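Local coordinates for methyl-accepting chemotaxis protein (Campylobacter jejuni, PDB 6W3V) that binds phenylalanine in a double-Cache sensor region and probably acts as a chemoreceptor that passes ligand occupancy on to the chemotaxis machinery, at residues A78-L83 and T134-Y139; Q138-Y143 and G158-S163. All coordinates share one frame; numbering follows the deposited sequence.

Contact 1: A78-L83 and T134-Y139; sequences ALNVYL and TVLKQY. With PHE (phenylalanine), chain C.
With CG of Leu-79 swung opposite its own backbone N (chi1 -166°) and CG of Leu-136 turned beside its N (chi1 -74°), the two leucines meet where the start of strand 80-84 faces the loop 134-139. Their side chains cross at a slant, CD1 of Leu-136 lying 3.6 Å from CG of Leu-79. The CD1 methyl of Leu-79 also reaches the amide of Gln-138, 3.7 Å from its NE2. Beside them Asn-80 brings OD1 against methyls of the loop, 3.6 Å from Leu-136 CD1 and nearly as near Val-135 CG1. Its ND2 is engaged elsewhere, hydrogen-bonded to the carboxylates of Asp-160 and Asp-133.

Ligand phenylalanine lies between the segments. Its ring turns the CD2 edge, steeply inclined, onto the face of the Tyr-82 ring, CD2 sitting 3.6 Å above that ring's plane, while Val-135 CG2 packs 3.7 Å from ligand CB. An almost straight bond from Thr-134 N to ligand O spans 3.1 Å. Loop and strand here wall one side of the ligand pocket: apolar packing joins them without a hydrogen bond, loop backbone grips the carboxylate, and Asn-80 OD1 is buried with no polar partner.

Contact 2: Q138-Y143 and G158-S163; sequences QYVITY and GVDIPS. With PHE (phenylalanine), chain C.
Tyr-139 and Ser-163 open a pairing that continues to Tyr-143 and Val-159, the antiparallel beta hairpin of strands 139-149 and 152-162 in the central sheet of the ligand-binding Cache module. The carbonyl O of Tyr-139 receives Ser-163 N at 3.0 Å, from above the carbonyl plane, with Ser-163 OG near as a weak second partner. Val-140, in a non-hydrogen-bonded pair with Pro-162, lays CG1 4.0 Å from CB of Asp-160, on the pocket side.

Ile-141 restores the ladder with Ile-161. Its N lies 2.9 Å from Ile-161 O, and Ile-161 N returns an almost straight bond to Ile-141 O.

Thr-142 and Asp-160 then run alongside each other on the ligand-facing side of the sheet. With OG1 beside the backbone N (chi1 -63°), the Thr-142 hydroxyl donates to Asp-160 OD1 at 2.7 Å, meeting the carboxylate from 47° above its plane. Tyr-131 OH also bonds this hydroxyl, and Tyr-82 OH bonds the same OD1. Asp-160 OD2 accepts the ligand's amino N at 2.7 Å and also a bond from Asn-80 ND2. So many donors would be expected to favour an ionised carboxylate and to fix its rotation.

On the other face, Tyr-143 passes its CE1 3.8 Å from CG1 of Ile-161, while its OH reaches Asn-36 of the long helix 4-48. Its carbonyl O accepts Val-159 N at 2.9 Å in a bent bond, 142° at the hydrogen, and also meets the CA-H of Gly-158, CA to O 3.3 Å.

Overall arrangement
Contact 2 is buried core, two neighbouring strands bonded through their backbones; contact 1 is partly buried and joins the start of strand 80-84 to a loop by side-chain packing. They share Gln-138 and Tyr-139, where the loop passes into strand 139-149. Strands 80-84 and 152-162 lie next to each other, so one sheet carries both contacts; Tyr-82 ties them through its side chain and through O to Gly-158 N (2.8 Å, probably a hydrogen bond). Within the two contacts Thr-134 N meets the ligand's carboxylate and Asp-160 its amino group, with Asp-133, Tyr-131, Trp-115 and Lys-113 completing the site. The sheet contributes Asp-160, buried among donors; the loop region adds Asp-133 and a backbone N-H.

Contact 1: A78-L83 and T134-Y139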
loop_
_atom_site.group_PDB
_atom_site.type_symbol
_atom_site.label_atom_id
_atom_site.label_comp_id
_atom_site.label_asym_id
_atom_site.label_seq_id
_atom_site.Cartn_x
_atom_site.Cartn_y
_atom_site.Cartn_z
ATOM N N ALA A 78 -3.552 11.009 -8.201
ATOM C CA ALA A 78 -3.876 10.768 -6.801
ATOM C C ALA A 78 -5.309 11.230 -6.522
ATOM O O ALA A 78 -5.879 12.041 -7.265
ATOM C CB ALA A 78 -2.915 11.468 -5.875
ATOM N N LEU A 79 -5.916 10.725 -5.449
ATOM C CA LEU A 79 -7.269 11.097 -5.082
ATOM C C LEU A 79 -7.265 12.448 -4.397
ATOM O O LEU A 79 -8.108 13.270 -4.685
ATOM C CB LEU A 79 -7.880 10.025 -4.176
ATOM C CG LEU A 79 -9.386 10.154 -4.022
ATOM C CD1 LEU A 79 -10.063 9.849 -5.372
ATOM C CD2 LEU A 79 -9.930 9.262 -2.914
ATOM N N ASN A 80 -6.352 12.633 -3.462
ATOM C CA ASN A 80 -6.235 13.872 -2.690
ATOM C C ASN A 80 -4.767 14.094 -2.428
ATOM O O ASN A 80 -4.035 13.140 -2.207
ATOM C CB ASN A 80 -6.925 13.767 -1.321
ATOM C CG ASN A 80 -8.424 13.528 -1.366
ATOM O OD1 ASN A 80 -9.189 14.343 -1.909
ATOM N ND2 ASN A 80 -8.844 12.391 -0.818
ATOM N N VAL A 81 -4.347 15.370 -2.393
ATOM C CA VAL A 81 -3.047 15.765 -1.957
ATOM C C VAL A 81 -3.247 17.005 -1.085
ATOM O O VAL A 81 -3.995 17.906 -1.472
ATOM C CB VAL A 81 -2.078 16.057 -3.112
ATOM C CG1 VAL A 81 -0.752 16.568 -2.645
ATOM C CG2 VAL A 81 -1.909 14.847 -4.020
ATOM N N TYR A 82 -2.629 17.035 0.099
ATOM C CA TYR A 82 -2.968 18.058 1.053
ATOM C C TYR A 82 -1.784 18.361 1.959
ATOM O O TYR A 82 -0.875 17.586 2.163
ATOM C CB TYR A 82 -4.208 17.662 1.862
ATOM C CG TYR A 82 -4.248 16.216 2.334
ATOM C CD1 TYR A 82 -4.780 15.219 1.509
ATOM C CD2 TYR A 82 -3.721 15.810 3.546
ATOM C CE1 TYR A 82 -4.796 13.908 1.885
ATOM C CE2 TYR A 82 -3.714 14.482 3.927
ATOM C CZ TYR A 82 -4.326 13.531 3.121
ATOM O OH TYR A 82 -4.329 12.232 3.543
ATOM N N LEU A 83 -1.870 19.549 2.571
ATOM C CA LEU A 83 -0.874 20.022 3.545
ATOM C C LEU A 83 -1.587 20.535 4.782
ATOM O O LEU A 83 -2.317 21.540 4.703
ATOM C CB LEU A 83 -0.013 21.139 2.944
ATOM C CG LEU A 83 1.095 21.698 3.847
ATOM C CD1 LEU A 83 2.152 20.656 4.176
ATOM C CD2 LEU A 83 1.743 22.949 3.267
ATOM N N THR A 134 -12.369 10.306 4.090
ATOM C CA THR A 134 -13.574 11.045 4.435
ATOM C C THR A 134 -13.948 12.111 3.400
ATOM O O THR A 134 -15.103 12.562 3.352
ATOM C CB THR A 134 -13.480 11.712 5.819
ATOM O OG1 THR A 134 -12.367 12.599 5.814
ATOM C CG2 THR A 134 -13.266 10.658 6.893
ATOM N N VAL A 135 -12.972 12.562 2.623
ATOM C CA VAL A 135 -13.230 13.621 1.647
ATOM C C VAL A 135 -14.047 13.060 0.459
ATOM O O VAL A 135 -15.123 13.557 0.132
ATOM C CB VAL A 135 -11.927 14.306 1.171
ATOM C CG1 VAL A 135 -12.215 15.267 0.028
ATOM C CG2 VAL A 135 -11.264 15.072 2.318
ATOM N N LEU A 136 -13.573 11.962 -0.126
ATOM C CA LEU A 136 -14.178 11.439 -1.344
ATOM C C LEU A 136 -14.792 10.037 -1.127
ATOM O O LEU A 136 -15.370 9.470 -2.041
ATOM C CB LEU A 136 -13.192 11.472 -2.533
ATOM C CG LEU A 136 -12.921 12.878 -3.141
ATOM C CD1 LEU A 136 -11.714 12.956 -4.085
ATOM C CD2 LEU A 136 -14.167 13.461 -3.811
ATOM N N LYS A 137 -14.720 9.514 0.092
ATOM C CA LYS A 137 -15.357 8.230 0.452
ATOM C C LYS A 137 -14.983 7.108 -0.532
ATOM O O LYS A 137 -15.876 6.395 -1.041
ATOM C CB LYS A 137 -16.862 8.405 0.589
ATOM C CG LYS A 137 -17.209 9.466 1.621
ATOM C CD LYS A 137 -17.278 8.873 3.009
ATOM C CE LYS A 137 -17.774 9.917 4.000
ATOM N NZ LYS A 137 -17.211 9.683 5.354
ATOM N N GLN A 138 -13.664 6.993 -0.747
ATOM C CA GLN A 138 -13.027 5.808 -1.339
ATOM C C GLN A 138 -11.973 5.245 -0.400
ATOM O O GLN A 138 -11.315 6.000 0.311
ATOM C CB GLN A 138 -12.417 6.116 -2.706
ATOM C CG GLN A 138 -13.421 6.708 -3.671
ATOM C CD GLN A 138 -12.819 7.044 -5.000
ATOM O OE1 GLN A 138 -11.852 6.410 -5.405
ATOM N NE2 GLN A 138 -13.329 8.091 -5.646
ATOM N N TYR A 139 -11.692 3.952 -0.492
ATOM C CA TYR A 139 -10.574 3.387 0.258
ATOM C C TYR A 139 -9.247 3.845 -0.326
ATOM O O TYR A 139 -8.987 3.717 -1.526
ATOM C CB TYR A 139 -10.659 1.879 0.309
ATOM C CG TYR A 139 -11.843 1.504 1.157
ATOM C CD1 TYR A 139 -13.102 1.356 0.578
ATOM C CD2 TYR A 139 -11.719 1.324 2.520
ATOM C CE1 TYR A 139 -14.207 1.135 1.344
ATOM C CE2 TYR A 139 -12.836 1.049 3.303
ATOM C CZ TYR A 139 -14.078 0.970 2.698
ATOM O OH TYR A 139 -15.256 0.753 3.375
HETATM N N PHE C . -7.863 10.759 3.342
HETATM C CA PHE C . -7.767 11.861 4.327
HETATM C C PHE C . -8.538 11.455 5.574
HETATM O O PHE C . -9.616 10.852 5.427
HETATM C CB PHE C . -8.407 13.121 3.726
HETATM C CG PHE C . -8.338 14.314 4.594
HETATM C CD1 PHE C . -9.279 14.489 5.562
HETATM C CD2 PHE C . -7.376 15.261 4.403
HETATM C CE1 PHE C . -9.281 15.624 6.340
HETATM C CE2 PHE C . -7.347 16.355 5.212
HETATM C CZ PHE C . -8.238 16.479 6.248
HETATM O OXT PHE C . -8.086 11.757 6.696
#

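Contact 2: Q138-Y143 and G158-S163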
loop_
_atom_site.group_PDB
_atom_site.type_symbol
_atom_site.label_atom_id
_atom_site.label_comp_id
_atom_site.label_asym_id
_atom_site.label_seq_id
_atom_site.Cartn_x
_atom_site.Cartn_y
_atom_site.Cartn_z
ATOM N N GLN A 138 -13.664 6.993 -0.747
ATOM C CA GLN A 138 -13.027 5.808 -1.339
ATOM C C GLN A 138 -11.973 5.245 -0.400
ATOM O O GLN A 138 -11.315 6.000 0.311
ATOM C CB GLN A 138 -12.417 6.116 -2.706
ATOM C CG GLN A 138 -13.421 6.708 -3.671
ATOM C CD GLN A 138 -12.819 7.044 -5.000
ATOM O OE1 GLN A 138 -11.852 6.410 -5.405
ATOM N NE2 GLN A 138 -13.329 8.091 -5.646
ATOM N N TYR A 139 -11.692 3.952 -0.492
ATOM C CA TYR A 139 -10.574 3.387 0.258
ATOM C C TYR A 139 -9.247 3.845 -0.326
ATOM O O TYR A 139 -8.987 3.717 -1.526
ATOM C CB TYR A 139 -10.659 1.879 0.309
ATOM C CG TYR A 139 -11.843 1.504 1.157
ATOM C CD1 TYR A 139 -13.102 1.356 0.578
ATOM C CD2 TYR A 139 -11.719 1.324 2.520
ATOM C CE1 TYR A 139 -14.207 1.135 1.344
ATOM C CE2 TYR A 139 -12.836 1.049 3.303
ATOM C CZ TYR A 139 -14.078 0.970 2.698
ATOM O OH TYR A 139 -15.256 0.753 3.375
ATOM N N VAL A 140 -8.357 4.297 0.562
ATOM C CA VAL A 140 -7.088 4.865 0.167
ATOM C C VAL A 140 -5.981 4.346 1.048
ATOM O O VAL A 140 -6.225 3.882 2.155
ATOM C CB VAL A 140 -7.060 6.400 0.191
ATOM C CG1 VAL A 140 -8.084 7.006 -0.739
ATOM C CG2 VAL A 140 -7.199 6.931 1.602
ATOM N N ILE A 141 -4.763 4.412 0.508
ATOM C CA ILE A 141 -3.522 4.300 1.241
ATOM C C ILE A 141 -2.971 5.716 1.262
ATOM O O ILE A 141 -2.859 6.356 0.215
ATOM C CB ILE A 141 -2.541 3.320 0.619
ATOM C CG1 ILE A 141 -3.136 1.924 0.690
ATOM C CG2 ILE A 141 -1.183 3.375 1.271
ATOM C CD1 ILE A 141 -2.507 0.977 -0.314
ATOM N N THR A 142 -2.612 6.204 2.449
ATOM C CA THR A 142 -2.073 7.569 2.583
ATOM C C THR A 142 -0.601 7.509 2.893
ATOM O O THR A 142 -0.155 6.732 3.734
ATOM C CB THR A 142 -2.821 8.341 3.676
ATOM O OG1 THR A 142 -4.197 8.484 3.299
ATOM C CG2 THR A 142 -2.222 9.722 3.921
ATOM N N TYR A 143 0.159 8.348 2.177
ATOM C CA TYR A 143 1.570 8.575 2.401
ATOM C C TYR A 143 1.647 9.971 3.023
ATOM O O TYR A 143 1.241 10.938 2.378
ATOM C CB TYR A 143 2.321 8.501 1.082
ATOM C CG TYR A 143 2.133 7.178 0.374
ATOM C CD1 TYR A 143 1.013 6.948 -0.385
ATOM C CD2 TYR A 143 3.015 6.144 0.567
ATOM C CE1 TYR A 143 0.792 5.697 -0.965
ATOM C CE2 TYR A 143 2.820 4.893 -0.018
ATOM C CZ TYR A 143 1.677 4.684 -0.742
ATOM O OH TYR A 143 1.483 3.450 -1.354
ATOM N N GLY A 158 0.114 15.068 2.935
ATOM C CA GLY A 158 -0.498 13.782 2.704
ATOM C C GLY A 158 -0.883 13.588 1.267
ATOM O O GLY A 158 -1.287 14.515 0.565
ATOM N N VAL A 159 -0.736 12.329 0.838
ATOM C CA VAL A 159 -1.007 11.907 -0.521
ATOM C C VAL A 159 -1.873 10.636 -0.446
ATOM O O VAL A 159 -1.469 9.656 0.209
ATOM C CB VAL A 159 0.283 11.595 -1.288
ATOM C CG1 VAL A 159 -0.061 10.972 -2.644
ATOM C CG2 VAL A 159 1.148 12.813 -1.440
ATOM N N ASP A 160 -3.080 10.692 -0.998
ATOM C CA ASP A 160 -4.027 9.553 -0.972
ATOM C C ASP A 160 -4.042 8.884 -2.332
ATOM O O ASP A 160 -4.415 9.513 -3.334
ATOM C CB ASP A 160 -5.451 10.019 -0.676
ATOM C CG ASP A 160 -5.639 10.602 0.728
ATOM O OD1 ASP A 160 -4.743 10.443 1.592
ATOM O OD2 ASP A 160 -6.737 11.167 0.925
ATOM N N ILE A 161 -3.695 7.605 -2.332
ATOM C CA ILE A 161 -3.747 6.793 -3.530
ATOM C C ILE A 161 -4.824 5.730 -3.334
ATOM O O ILE A 161 -4.858 5.101 -2.281
ATOM C CB ILE A 161 -2.403 6.107 -3.778
ATOM C CG1 ILE A 161 -1.234 7.107 -3.839
ATOM C CG2 ILE A 161 -2.453 5.265 -5.053
ATOM C CD1 ILE A 161 -1.317 8.120 -4.943
ATOM N N PRO A 162 -5.755 5.571 -4.288
ATOM C CA PRO A 162 -6.781 4.542 -4.094
ATOM C C PRO A 162 -6.167 3.167 -3.890
ATOM O O PRO A 162 -5.251 2.771 -4.609
ATOM C CB PRO A 162 -7.566 4.602 -5.392
ATOM C CG PRO A 162 -7.377 6.014 -5.875
ATOM C CD PRO A 162 -5.983 6.361 -5.502
ATOM N N SER A 163 -6.618 2.456 -2.863
ATOM C CA SER A 163 -6.128 1.117 -2.609
ATOM C C SER A 163 -6.480 0.197 -3.764
ATOM O O SER A 163 -5.727 -0.767 -4.033
ATOM C CB SER A 163 -6.626 0.563 -1.268
ATOM O OG SER A 163 -8.019 0.675 -1.204
HETATM N N PHE C . -7.863 10.759 3.342
HETATM C CA PHE C . -7.767 11.861 4.327
HETATM C C PHE C . -8.538 11.455 5.574
HETATM O O PHE C . -9.616 10.852 5.427
HETATM C CB PHE C . -8.407 13.121 3.726
HETATM C CG PHE C . -8.338 14.314 4.594
HETATM C CD1 PHE C . -9.279 14.489 5.562
HETATM C CD2 PHE C . -7.376 15.261 4.403
HETATM C CE1 PHE C . -9.281 15.624 6.340
HETATM C CE2 PHE C . -7.347 16.355 5.212
HETATM C CZ PHE C . -8.238 16.479 6.248
HETATM O OXT PHE C . -8.086 11.757 6.696
#